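Local coordinates for TraI domain-containing protein (Salmonella typhi, PDB 2IPQ) that is of unknown function but, as the C-terminal domain of a putative TraI-type conjugal transfer nickase/helicase, may take part in handling DNA during conjugation, at residues Trp12-Asp17 against Phe48-Lys53; Pro25-Thr28 against His34-Cys37; Phe39-Val44 against Trp91-Tyr96; Ala74-Met79 against Thr109-Lys114. All coordinates share one frame; numbering follows the deposited sequence.

How the contacts relate
One small domain combines a helical layer with a five-stranded antiparallel sheet. Contact 1 pairs helices 4-20 and 46-54; contact 4 seats helix 68-77 on strand 105-114. Their centres lie about 12 Å apart, and they touch through Trp-12, Phe-48, Phe-76 and Tyr-111 in a common aromatic core. Contact 2 lays a loop on edge strand 33-36; contact 3, about 9 Å away between centres and joined to it where His-34 meets Phe-41, links strands 39-43 and 91-96, with strand 105-114 of contact 4 running between them. Along the chain, contact 2 is nested inside contact 1, while the segments of contact 3 alternate with those of contacts 1 and 4, tying distant sequence into one compact unit.

Contact 1. Residues Trp12-Asp17 against Phe48-Lys53; sequences WSWLRD and FFLFLK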
loop_
_atom_site.group_PDB
_atom_site.type_symbol
_atom_site.label_atom_id
_atom_site.label_comp_id
_atom_site.label_asym_id
_atom_site.label_seq_id
_atom_site.Cartn_x
_atom_site.Cartn_y
_atom_site.Cartn_z
ATOM N N TRP A 12 -2.785 0.512 -10.737
ATOM C CA TRP A 12 -2.490 -0.827 -10.237
ATOM C C TRP A 12 -1.243 -1.390 -10.956
ATOM O O TRP A 12 -0.374 -2.038 -10.344
ATOM C CB TRP A 12 -3.708 -1.721 -10.473
ATOM C CG TRP A 12 -3.425 -3.166 -10.270
ATOM C CD1 TRP A 12 -3.379 -4.129 -11.225
ATOM C CD2 TRP A 12 -3.157 -3.818 -9.019
ATOM N NE1 TRP A 12 -3.097 -5.345 -10.652
ATOM C CE2 TRP A 12 -2.949 -5.178 -9.299
ATOM C CE3 TRP A 12 -3.060 -3.374 -7.692
ATOM C CZ2 TRP A 12 -2.655 -6.111 -8.302
ATOM C CZ3 TRP A 12 -2.771 -4.295 -6.698
ATOM C CH2 TRP A 12 -2.570 -5.652 -7.010
ATOM N N SER A 13 -1.165 -1.130 -12.259
ATOM C CA SER A 13 0.012 -1.453 -13.041
ATOM C C SER A 13 1.281 -0.783 -12.494
ATOM O O SER A 13 2.341 -1.406 -12.404
ATOM C CB SER A 13 -0.218 -1.038 -14.502
ATOM O OG SER A 13 0.984 -1.159 -15.229
ATOM N N TRP A 14 1.172 0.494 -12.124
ATOM C CA TRP A 14 2.291 1.233 -11.527
ATOM C C TRP A 14 2.715 0.658 -10.169
ATOM O O TRP A 14 3.908 0.487 -9.890
ATOM C CB TRP A 14 1.922 2.723 -11.402
ATOM C CG TRP A 14 2.825 3.540 -10.468
ATOM C CD1 TRP A 14 3.966 4.219 -10.804
ATOM C CD2 TRP A 14 2.634 3.744 -9.063
ATOM N NE1 TRP A 14 4.503 4.829 -9.687
ATOM C CE2 TRP A 14 3.700 4.556 -8.607
ATOM C CE3 TRP A 14 1.658 3.321 -8.142
ATOM C CZ2 TRP A 14 3.819 4.956 -7.268
ATOM C CZ3 TRP A 14 1.781 3.713 -6.816
ATOM C CH2 TRP A 14 2.858 4.530 -6.392
ATOM N N LEU A 15 1.742 0.380 -9.314
ATOM C CA LEU A 15 2.010 -0.128 -7.953
ATOM C C LEU A 15 2.611 -1.529 -8.033
ATOM O O LEU A 15 3.624 -1.851 -7.394
ATOM C CB LEU A 15 0.685 -0.242 -7.170
ATOM C CG LEU A 15 0.637 -0.440 -5.641
ATOM C CD1 LEU A 15 0.266 -1.829 -5.271
ATOM C CD2 LEU A 15 1.888 0.044 -4.879
ATOM N N ARG A 16 1.965 -2.371 -8.809
ATOM C CA ARG A 16 2.327 -3.775 -8.861
ATOM C C ARG A 16 3.698 -3.984 -9.527
ATOM O O ARG A 16 4.570 -4.676 -8.983
ATOM C CB ARG A 16 1.239 -4.544 -9.585
ATOM C CG ARG A 16 1.297 -6.015 -9.403
ATOM C CD ARG A 16 1.528 -6.670 -10.727
ATOM N NE ARG A 16 0.365 -6.665 -11.614
ATOM C CZ ARG A 16 0.365 -6.161 -12.852
ATOM N NH1 ARG A 16 -0.737 -6.201 -13.613
ATOM N NH2 ARG A 16 1.466 -5.612 -13.334
ATOM N N ASP A 17 3.888 -3.380 -10.694
ATOM C CA ASP A 17 5.158 -3.512 -11.386
ATOM C C ASP A 17 6.262 -2.719 -10.687
ATOM O O ASP A 17 7.430 -3.044 -10.801
ATOM C CB ASP A 17 5.014 -3.128 -12.869
ATOM C CG ASP A 17 4.048 -4.067 -13.643
ATOM O OD1 ASP A 17 3.590 -5.081 -13.074
ATOM O OD2 ASP A 17 3.745 -3.803 -14.832
ATOM N N PHE A 48 -1.355 7.176 -3.071
ATOM C CA PHE A 48 -1.962 7.839 -4.216
ATOM C C PHE A 48 -1.228 9.128 -4.557
ATOM O O PHE A 48 -1.043 9.456 -5.722
ATOM C CB PHE A 48 -3.427 8.108 -3.939
ATOM C CG PHE A 48 -4.251 6.852 -3.804
ATOM C CD1 PHE A 48 -4.318 5.938 -4.849
ATOM C CD2 PHE A 48 -4.959 6.597 -2.639
ATOM C CE1 PHE A 48 -5.076 4.775 -4.735
ATOM C CE2 PHE A 48 -5.712 5.448 -2.502
ATOM C CZ PHE A 48 -5.780 4.522 -3.551
ATOM N N PHE A 49 -0.805 9.862 -3.539
ATOM C CA PHE A 49 0.018 11.048 -3.756
ATOM C C PHE A 49 1.338 10.685 -4.435
ATOM O O PHE A 49 1.837 11.431 -5.274
ATOM C CB PHE A 49 0.307 11.737 -2.425
ATOM C CG PHE A 49 -0.844 12.519 -1.889
ATOM C CD1 PHE A 49 -1.765 13.095 -2.745
ATOM C CD2 PHE A 49 -1.002 12.691 -0.522
ATOM C CE1 PHE A 49 -2.834 13.828 -2.256
ATOM C CE2 PHE A 49 -2.077 13.432 -0.017
ATOM C CZ PHE A 49 -2.992 13.993 -0.893
ATOM N N LEU A 50 1.903 9.538 -4.058
ATOM C CA LEU A 50 3.131 9.060 -4.680
ATOM C C LEU A 50 2.939 8.673 -6.157
ATOM O O LEU A 50 3.781 8.991 -6.974
ATOM C CB LEU A 50 3.708 7.893 -3.870
ATOM C CG LEU A 50 5.044 7.314 -4.341
ATOM C CD1 LEU A 50 6.215 8.357 -4.396
ATOM C CD2 LEU A 50 5.437 6.047 -3.529
ATOM N N PHE A 51 1.838 7.992 -6.480
ATOM C CA PHE A 51 1.399 7.761 -7.873
ATOM C C PHE A 51 1.324 9.069 -8.626
ATOM O O PHE A 51 1.959 9.241 -9.663
ATOM C CB PHE A 51 0.003 7.095 -7.911
ATOM C CG PHE A 51 -0.601 6.996 -9.305
ATOM C CD1 PHE A 51 -0.179 6.013 -10.200
ATOM C CD2 PHE A 51 -1.579 7.897 -9.723
ATOM C CE1 PHE A 51 -0.730 5.922 -11.477
ATOM C CE2 PHE A 51 -2.142 7.819 -11.016
ATOM C CZ PHE A 51 -1.716 6.827 -11.886
ATOM N N LEU A 52 0.533 9.987 -8.082
ATOM C CA LEU A 52 0.285 11.270 -8.682
ATOM C C LEU A 52 1.594 11.991 -9.008
ATOM O O LEU A 52 1.695 12.718 -9.980
ATOM C CB LEU A 52 -0.581 12.110 -7.737
ATOM C CG LEU A 52 -2.085 12.261 -8.022
ATOM C CD1 LEU A 52 -2.596 11.391 -9.180
ATOM C CD2 LEU A 52 -2.955 12.117 -6.773
ATOM N N LYS A 53 2.599 11.780 -8.177
ATOM C CA LYS A 53 3.848 12.514 -8.279
ATOM C C LYS A 53 4.628 12.040 -9.505
ATOM O O LYS A 53 5.418 12.794 -10.068
ATOM C CB LYS A 53 4.659 12.356 -6.980
ATOM C CG LYS A 53 6.125 12.772 -7.051
ATOM C CD LYS A 53 6.683 13.121 -5.660
ATOM C CE LYS A 53 6.530 11.962 -4.664
ATOM N NZ LYS A 53 7.827 11.279 -4.318
#
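Trp-14 of helix 4-20 lays its indole against Phe-51 and Leu-50 of helix 46-54. The aromatic part is an edge-to-face pair: Phe-51 presents its CD1 edge to the indole face, the five-membered ring and the phenyl ring having centroids 5.5 Å apart and planes at 79°. CD1 of Phe-51 comes down over the ring fusion, 3.8 Å from Trp-14 CD2. A CH-pi contact adds to this from the backbone, where Phe-51 CA stands over the six-membered ring of Trp-14, 3.9 Å from its centroid and 16° off the normal. The indole therefore lies along the side of the partner helix, an approach made possible by CG of Trp-14 being anti to the backbone N (chi1 164°).

Aliphatic packing comes from Leu-50, whose CG meets the indole rim near the ring plane, 4.0 Å from Trp-14 CZ2. Just beyond the segment, His-55 stacks on Phe-51 and meets the Trp-14 ring steeply, while Ile-24 also touches the indole. No hydrogen bond joins the two segments, so between them the contact rests on dispersion and ring electrostatics, with Trp-14 alone supplying the side of 12-17.

Contact 2. Residues Pro25-Thr28 against His34-Cys37; sequences PVNT and HLTC
Asn-27 and His-34 bring their CA atoms to within 4.8 Å as the loop after helix 4-20 doubles back beside strand 33-36, an outermost strand of the five-stranded antiparallel sheet. Asn-27 itself takes a left-handed backbone conformation (phi 75°, psi 29°) and shares a backbone hydrogen bond with Val-33.

Its side chain then reaches the next stretch of edge. OD1 accepts from Leu-35 N at 2.9 Å, in the carbonyl plane and nearly straight, with an N-H...O angle of 165°. The amide thus does for the strand edge what a neighbouring strand's carbonyl would otherwise do. Its other end, ND2, has a weak hydrogen bond to Asp-126 O, which ties the loop to the chain leading into strand 131-133.

His-34 turns its imidazole under the same loop. Asn-27 N lies over one ring face, 3.8 Å above the plane, while Thr-28 O sits at the ring edge, 2.9 Å from His-34 CE1. The two ring nitrogens are held by others: ND1 by Ser-128 OG and NE2 by Ala-31 O. With both nitrogens engaged, rotation of the ring is probably fixed.

Leu-35 swings its end back toward the loop, passing obliquely across the Asn-27 amide, and it also meets Tyr-119 and Pro-125. At its tip, the CG2 methyl of Val-26, anti to the backbone N, lies 3.3 Å from Leu-35 CD1, closer than ordinary van der Waals contact, a closeness that may partly reflect the model.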
loop_
_atom_site.group_PDB
_atom_site.type_symbol
_atom_site.label_atom_id
_atom_site.label_comp_id
_atom_site.label_asym_id
_atom_site.label_seq_id
_atom_site.Cartn_x
_atom_site.Cartn_y
_atom_site.Cartn_z
ATOM N N PRO A 25 9.737 2.480 -2.871
ATOM C CA PRO A 25 10.239 2.189 -1.517
ATOM C C PRO A 25 9.260 1.438 -0.595
ATOM O O PRO A 25 8.074 1.733 -0.544
ATOM C CB PRO A 25 10.540 3.575 -0.947
ATOM C CG PRO A 25 10.875 4.404 -2.204
ATOM C CD PRO A 25 9.815 3.920 -3.179
ATOM N N VAL A 26 9.781 0.471 0.146
ATOM C CA VAL A 26 8.927 -0.429 0.912
ATOM C C VAL A 26 9.711 -0.625 2.236
ATOM O O VAL A 26 10.932 -0.664 2.205
ATOM C CB VAL A 26 8.717 -1.741 0.055
ATOM C CG1 VAL A 26 10.031 -2.531 -0.091
ATOM C CG2 VAL A 26 7.614 -2.594 0.568
ATOM N N ASN A 27 9.029 -0.716 3.388
ATOM C CA ASN A 27 9.626 -1.296 4.591
ATOM C C ASN A 27 10.626 -0.388 5.253
ATOM O O ASN A 27 11.583 -0.835 5.905
ATOM C CB ASN A 27 10.282 -2.637 4.275
ATOM C CG ASN A 27 9.281 -3.727 4.069
ATOM O OD1 ASN A 27 8.070 -3.520 4.243
ATOM N ND2 ASN A 27 9.763 -4.902 3.682
ATOM N N THR A 28 10.407 0.906 5.080
ATOM C CA THR A 28 11.334 1.923 5.534
ATOM C C THR A 28 10.516 2.827 6.437
ATOM O O THR A 28 9.296 2.854 6.328
ATOM C CB THR A 28 11.868 2.709 4.328
ATOM O OG1 THR A 28 13.125 2.147 3.919
ATOM C CG2 THR A 28 12.090 4.166 4.668
ATOM N N HIS A 34 4.338 -1.226 3.120
ATOM C CA HIS A 34 4.934 -2.094 4.120
ATOM C C HIS A 34 4.401 -3.510 4.018
ATOM O O HIS A 34 3.186 -3.737 3.971
ATOM C CB HIS A 34 4.658 -1.527 5.499
ATOM C CG HIS A 34 5.452 -0.296 5.788
ATOM N ND1 HIS A 34 6.678 -0.333 6.434
ATOM C CD2 HIS A 34 5.209 1.008 5.501
ATOM C CE1 HIS A 34 7.153 0.897 6.531
ATOM N NE2 HIS A 34 6.283 1.726 5.972
ATOM N N LEU A 35 5.300 -4.478 3.979
ATOM C CA LEU A 35 4.909 -5.892 4.011
ATOM C C LEU A 35 4.631 -6.349 5.434
ATOM O O LEU A 35 5.390 -6.004 6.358
ATOM C CB LEU A 35 6.025 -6.745 3.421
ATOM C CG LEU A 35 5.933 -6.838 1.896
ATOM C CD1 LEU A 35 6.476 -5.580 1.254
ATOM C CD2 LEU A 35 6.608 -8.097 1.355
ATOM N N THR A 36 3.562 -7.125 5.617
ATOM C CA THR A 36 3.197 -7.612 6.947
ATOM C C THR A 36 2.344 -8.863 6.944
ATOM O O THR A 36 1.234 -8.847 6.459
ATOM C CB THR A 36 2.413 -6.561 7.747
ATOM O OG1 THR A 36 3.039 -5.274 7.596
ATOM C CG2 THR A 36 2.391 -6.935 9.233
ATOM N N CYS A 37 2.892 -9.948 7.479
ATOM C CA CYS A 37 2.139 -11.174 7.782
ATOM C C CYS A 37 1.207 -11.647 6.670
ATOM O O CYS A 37 0.069 -12.027 6.951
ATOM C CB CYS A 37 1.347 -11.003 9.077
ATOM S SG CYS A 37 2.375 -10.784 10.538
#

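Contact 3. Residues Phe39-Val44 against Trp91-Tyr96; sequences FVFISV and WQCCLY
The thiol of Cys-93 sits over one face of the Phe-41 ring in a sulfur-aromatic contact. SG is 3.5 Å from the ring centroid and 24° off the normal, displaced toward the rim so that its nearest atom is Phe-41 CE1, at 3.2 Å. At the ring edge, in plane, Trp-91 O approaches the same CE1 at 3.6 Å. One corner of the phenyl group thus meets both a sulfur above it and a carbonyl oxygen beside it, and the ring hydrogens, being slightly positive, suit the latter.

Two torsions set this up. Phe-41 has CG anti to its backbone N (chi1 174°), sending the ring out toward strand 91-96, and Cys-93 turns SG alongside its own N (chi1 -64°) to meet it. Farther out, Leu-131 touches both Phe-41 and Cys-93, Val-133 packs on Cys-93, and Arg-88 makes a cation-pi contact with the indole of Trp-91.

Backbone pairing fixes the strands themselves: Phe-41 bonds to His-34 on one side, and Trp-91 to Gly-110 of the intervening strand. Strands 39-43 and 91-96 are not sheet neighbours; strand 105-114 runs between them, antiparallel to both, and the two side chains point toward each other's strand and meet across it. Ile-42, next in sequence, instead packs with Tyr-111 and Ile-113, the residues on which helix 68-77 rests, while the Phe-41 cluster is closed by strand 131-133.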
loop_
_atom_site.group_PDB
_atom_site.type_symbol
_atom_site.label_atom_id
_atom_site.label_comp_id
_atom_site.label_asym_id
_atom_site.label_seq_id
_atom_site.Cartn_x
_atom_site.Cartn_y
_atom_site.Cartn_z
ATOM N N PHE A 39 0.554 -9.860 3.800
ATOM C CA PHE A 39 -0.135 -8.751 3.156
ATOM C C PHE A 39 0.811 -7.613 2.819
ATOM O O PHE A 39 1.871 -7.442 3.460
ATOM C CB PHE A 39 -1.270 -8.238 4.054
ATOM C CG PHE A 39 -2.435 -9.180 4.131
ATOM C CD1 PHE A 39 -3.337 -9.265 3.084
ATOM C CD2 PHE A 39 -2.619 -9.992 5.241
ATOM C CE1 PHE A 39 -4.418 -10.147 3.139
ATOM C CE2 PHE A 39 -3.683 -10.870 5.312
ATOM C CZ PHE A 39 -4.584 -10.948 4.263
ATOM N N VAL A 40 0.431 -6.837 1.811
ATOM C CA VAL A 40 1.076 -5.568 1.564
ATOM C C VAL A 40 0.169 -4.466 2.086
ATOM O O VAL A 40 -0.947 -4.344 1.656
ATOM C CB VAL A 40 1.354 -5.376 0.074
ATOM C CG1 VAL A 40 2.020 -3.976 -0.185
ATOM C CG2 VAL A 40 2.266 -6.536 -0.447
ATOM N N PHE A 41 0.655 -3.664 3.021
ATOM C CA PHE A 41 -0.102 -2.516 3.484
ATOM C C PHE A 41 0.264 -1.284 2.668
ATOM O O PHE A 41 1.425 -0.911 2.570
ATOM C CB PHE A 41 0.195 -2.260 4.967
ATOM C CG PHE A 41 -0.424 -1.005 5.513
ATOM C CD1 PHE A 41 -1.735 -1.008 5.977
ATOM C CD2 PHE A 41 0.313 0.179 5.596
ATOM C CE1 PHE A 41 -2.319 0.154 6.495
ATOM C CE2 PHE A 41 -0.268 1.352 6.116
ATOM C CZ PHE A 41 -1.578 1.333 6.564
ATOM N N ILE A 42 -0.733 -0.627 2.087
ATOM C CA ILE A 42 -0.451 0.620 1.396
ATOM C C ILE A 42 -1.212 1.762 2.076
ATOM O O ILE A 42 -2.462 1.763 2.214
ATOM C CB ILE A 42 -0.749 0.520 -0.124
ATOM C CG1 ILE A 42 -2.249 0.437 -0.344
ATOM C CG2 ILE A 42 -0.066 -0.743 -0.761
ATOM C CD1 ILE A 42 -2.678 0.204 -1.820
ATOM N N SER A 43 -0.469 2.755 2.504
ATOM C CA SER A 43 -1.110 3.762 3.293
ATOM C C SER A 43 -1.772 4.796 2.396
ATOM O O SER A 43 -1.291 5.078 1.308
ATOM C CB SER A 43 -0.149 4.371 4.309
ATOM O OG SER A 43 0.647 5.296 3.658
ATOM N N VAL A 44 -2.893 5.328 2.852
ATOM C CA VAL A 44 -3.638 6.361 2.126
ATOM C C VAL A 44 -3.797 7.593 3.009
ATOM O O VAL A 44 -4.027 7.479 4.214
ATOM C CB VAL A 44 -5.050 5.909 1.609
ATOM C CG1 VAL A 44 -5.094 4.422 1.235
ATOM C CG2 VAL A 44 -6.077 6.209 2.582
ATOM N N TRP A 91 -7.443 -0.731 7.323
ATOM C CA TRP A 91 -6.840 -1.071 8.600
ATOM C C TRP A 91 -5.991 0.094 9.140
ATOM O O TRP A 91 -5.350 0.849 8.372
ATOM C CB TRP A 91 -5.967 -2.328 8.453
ATOM C CG TRP A 91 -6.732 -3.626 8.488
ATOM C CD1 TRP A 91 -6.838 -4.488 9.550
ATOM C CD2 TRP A 91 -7.491 -4.213 7.413
ATOM N NE1 TRP A 91 -7.629 -5.566 9.205
ATOM C CE2 TRP A 91 -8.041 -5.424 7.903
ATOM C CE3 TRP A 91 -7.767 -3.829 6.092
ATOM C CZ2 TRP A 91 -8.849 -6.258 7.113
ATOM C CZ3 TRP A 91 -8.574 -4.652 5.315
ATOM C CH2 TRP A 91 -9.100 -5.857 5.826
ATOM N N GLN A 92 -5.985 0.252 10.461
ATOM C CA GLN A 92 -5.032 1.151 11.088
ATOM C C GLN A 92 -3.744 0.466 11.442
ATOM O O GLN A 92 -3.720 -0.723 11.776
ATOM C CB GLN A 92 -5.608 1.753 12.352
ATOM C CG GLN A 92 -6.644 2.786 12.071
ATOM C CD GLN A 92 -7.723 2.741 13.098
ATOM O OE1 GLN A 92 -7.492 3.084 14.267
ATOM N NE2 GLN A 92 -8.915 2.300 12.685
ATOM N N CYS A 93 -2.669 1.237 11.384
ATOM C CA CYS A 93 -1.347 0.723 11.688
ATOM C C CYS A 93 -0.633 1.810 12.445
ATOM O O CYS A 93 -0.960 2.994 12.288
ATOM C CB CYS A 93 -0.586 0.452 10.396
ATOM S SG CYS A 93 -1.358 -0.849 9.387
ATOM N N CYS A 94 0.324 1.406 13.266
ATOM C CA CYS A 94 1.249 2.324 13.880
ATOM C C CYS A 94 2.542 2.212 13.097
ATOM O O CYS A 94 3.084 1.119 12.945
ATOM C CB CYS A 94 1.538 1.917 15.338
ATOM S SG CYS A 94 0.095 1.959 16.389
ATOM N N LEU A 95 3.048 3.333 12.610
ATOM C CA LEU A 95 4.389 3.299 12.024
ATOM C C LEU A 95 5.415 3.857 12.967
ATOM O O LEU A 95 5.383 5.047 13.259
ATOM C CB LEU A 95 4.413 4.051 10.695
ATOM C CG LEU A 95 5.770 4.209 10.012
ATOM C CD1 LEU A 95 6.183 2.897 9.350
ATOM C CD2 LEU A 95 5.700 5.341 9.005
ATOM N N TYR A 96 6.334 3.009 13.435
ATOM C CA TYR A 96 7.398 3.436 14.359
ATOM C C TYR A 96 8.646 3.898 13.631
ATOM O O TYR A 96 8.882 3.474 12.514
ATOM C CB TYR A 96 7.765 2.310 15.313
ATOM C CG TYR A 96 6.663 1.953 16.254
ATOM C CD1 TYR A 96 5.673 1.055 15.876
ATOM C CD2 TYR A 96 6.595 2.514 17.522
ATOM C CE1 TYR A 96 4.638 0.717 16.739
ATOM C CE2 TYR A 96 5.563 2.186 18.394
ATOM C CZ TYR A 96 4.586 1.283 17.984
ATOM O OH TYR A 96 3.554 0.939 18.826
#

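Contact 4. Residues Ala74-Met79 against Thr109-Lys114; sequences AAFEKM and TGYLIK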
loop_
_atom_site.group_PDB
_atom_site.type_symbol
_atom_site.label_atom_id
_atom_site.label_comp_id
_atom_site.label_asym_id
_atom_site.label_seq_id
_atom_site.Cartn_x
_atom_site.Cartn_y
_atom_site.Cartn_z
ATOM N N ALA A 74 -11.073 5.902 -6.073
ATOM C CA ALA A 74 -12.285 5.307 -6.586
ATOM C C ALA A 74 -11.988 4.297 -7.713
ATOM O O ALA A 74 -12.565 3.187 -7.761
ATOM C CB ALA A 74 -13.277 6.399 -7.074
ATOM N N ALA A 75 -11.109 4.677 -8.633
ATOM C CA ALA A 75 -10.826 3.790 -9.751
ATOM C C ALA A 75 -10.127 2.543 -9.197
ATOM O O ALA A 75 -10.436 1.412 -9.573
ATOM C CB ALA A 75 -9.995 4.483 -10.810
ATOM N N PHE A 76 -9.193 2.738 -8.293
ATOM C CA PHE A 76 -8.515 1.585 -7.693
ATOM C C PHE A 76 -9.492 0.628 -7.001
ATOM O O PHE A 76 -9.411 -0.573 -7.198
ATOM C CB PHE A 76 -7.475 2.024 -6.682
ATOM C CG PHE A 76 -6.895 0.879 -5.892
ATOM C CD1 PHE A 76 -6.202 -0.146 -6.540
ATOM C CD2 PHE A 76 -7.053 0.823 -4.509
ATOM C CE1 PHE A 76 -5.664 -1.208 -5.817
ATOM C CE2 PHE A 76 -6.525 -0.250 -3.766
ATOM C CZ PHE A 76 -5.826 -1.254 -4.428
ATOM N N GLU A 77 -10.394 1.153 -6.176
ATOM C CA GLU A 77 -11.274 0.271 -5.396
ATOM C C GLU A 77 -12.199 -0.566 -6.252
ATOM O O GLU A 77 -12.585 -1.675 -5.863
ATOM C CB GLU A 77 -12.100 1.056 -4.389
ATOM C CG GLU A 77 -11.329 1.460 -3.123
ATOM C CD GLU A 77 -12.267 2.004 -2.055
ATOM O OE1 GLU A 77 -13.488 2.105 -2.345
ATOM O OE2 GLU A 77 -11.800 2.323 -0.943
ATOM N N LYS A 78 -12.555 -0.037 -7.420
ATOM C CA LYS A 78 -13.467 -0.723 -8.334
ATOM C C LYS A 78 -12.856 -2.022 -8.856
ATOM O O LYS A 78 -13.547 -2.866 -9.397
ATOM C CB LYS A 78 -13.871 0.202 -9.489
ATOM C CG LYS A 78 -14.966 1.199 -9.083
ATOM C CD LYS A 78 -15.132 2.372 -10.057
ATOM C CE LYS A 78 -16.575 2.931 -10.013
ATOM N NZ LYS A 78 -16.825 3.796 -8.801
HETATM N N MSE A 79 -11.549 -2.186 -8.680
HETATM C CA MSE A 79 -10.879 -3.352 -9.218
HETATM C C MSE A 79 -10.824 -4.501 -8.238
HETATM O O MSE A 79 -10.580 -5.651 -8.631
HETATM C CB MSE A 79 -9.480 -2.993 -9.644
HETATM C CG MSE A 79 -9.441 -1.959 -10.738
HETATM SE SE MSE A 79 -7.585 -1.464 -10.865
HETATM C CE MSE A 79 -7.072 -2.896 -12.184
ATOM N N THR A 109 -3.638 4.763 8.157
ATOM C CA THR A 109 -4.671 3.840 7.675
ATOM C C THR A 109 -4.445 3.562 6.191
ATOM O O THR A 109 -3.796 4.349 5.501
ATOM C CB THR A 109 -6.149 4.299 8.000
ATOM O OG1 THR A 109 -6.883 4.550 6.817
ATOM C CG2 THR A 109 -6.194 5.512 8.880
ATOM N N GLY A 110 -4.957 2.432 5.714
ATOM C CA GLY A 110 -4.832 2.100 4.314
ATOM C C GLY A 110 -5.286 0.690 4.046
ATOM O O GLY A 110 -5.935 0.073 4.862
ATOM N N TYR A 111 -4.902 0.188 2.888
ATOM C CA TYR A 111 -5.430 -1.044 2.348
ATOM C C TYR A 111 -4.480 -2.159 2.690
ATOM O O TYR A 111 -3.280 -1.934 2.811
ATOM C CB TYR A 111 -5.512 -0.909 0.829
ATOM C CG TYR A 111 -6.561 0.074 0.351
ATOM C CD1 TYR A 111 -6.198 1.333 -0.171
ATOM C CD2 TYR A 111 -7.912 -0.247 0.417
ATOM C CE1 TYR A 111 -7.196 2.254 -0.628
ATOM C CE2 TYR A 111 -8.905 0.648 -0.029
ATOM C CZ TYR A 111 -8.541 1.891 -0.546
ATOM O OH TYR A 111 -9.538 2.752 -0.973
ATOM N N LEU A 112 -5.014 -3.358 2.837
ATOM C CA LEU A 112 -4.214 -4.576 2.782
ATOM C C LEU A 112 -4.395 -5.309 1.463
ATOM O O LEU A 112 -5.512 -5.522 1.015
ATOM C CB LEU A 112 -4.608 -5.515 3.929
ATOM C CG LEU A 112 -4.198 -5.059 5.340
ATOM C CD1 LEU A 112 -4.597 -6.144 6.277
ATOM C CD2 LEU A 112 -2.734 -4.852 5.402
ATOM N N ILE A 113 -3.307 -5.713 0.837
ATOM C CA ILE A 113 -3.405 -6.466 -0.406
ATOM C C ILE A 113 -2.615 -7.759 -0.275
ATOM O O ILE A 113 -1.439 -7.727 0.095
ATOM C CB ILE A 113 -2.791 -5.633 -1.537
ATOM C CG1 ILE A 113 -3.595 -4.342 -1.714
ATOM C CG2 ILE A 113 -2.657 -6.466 -2.836
ATOM C CD1 ILE A 113 -2.790 -3.227 -2.324
ATOM N N LYS A 114 -3.251 -8.881 -0.585
ATOM C CA LYS A 114 -2.620 -10.193 -0.507
ATOM C C LYS A 114 -1.322 -10.171 -1.269
ATOM O O LYS A 114 -1.308 -9.698 -2.408
ATOM C CB LYS A 114 -3.505 -11.245 -1.153
ATOM C CG LYS A 114 -4.591 -11.780 -0.289
ATOM C CD LYS A 114 -5.317 -12.957 -0.984
ATOM C CE LYS A 114 -4.372 -14.132 -1.224
ATOM N NZ LYS A 114 -5.082 -15.407 -1.540
#
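Glu-77 OE2 is gripped by two groups, a hydrogen bond from Tyr-111 OH across the contact and a salt bridge from Arg-89 NE. The modelled separation of OE2 and Tyr-111 OH, 2.3 Å, is too short to be trusted as a length, although the pairing itself is clear. Glu-77 reaches the phenol with its chain extended beyond CG, and OE2 arrives in the plane of the tyrosine ring, at its edge, with the carboxylate turned 87° to that ring. Gln-73 NE2, one helical turn earlier, bonds to the same hydroxyl, and the arginine would be expected to favour a charged carboxylate.

This is helix-on-sheet packing, helix 68-77 lying against strand 105-114 in a domain whose family belongs to the helix-turn-helix clan. Beneath the polar end, Phe-76 points the edge of its ring at the tyrosine face: CE2 stands 3.9 Å above the plane, over the centre of the Tyr-111 ring, with the two ring planes at 75°. From the neighbouring atom of the same ring, Phe-76 CZ meets Ile-113 CD1 at 4.2 Å. Phe-11 packs edge-to-face with Phe-76, His-82 does so with Tyr-111, and Phe-48 of helix 46-54 touches both rings.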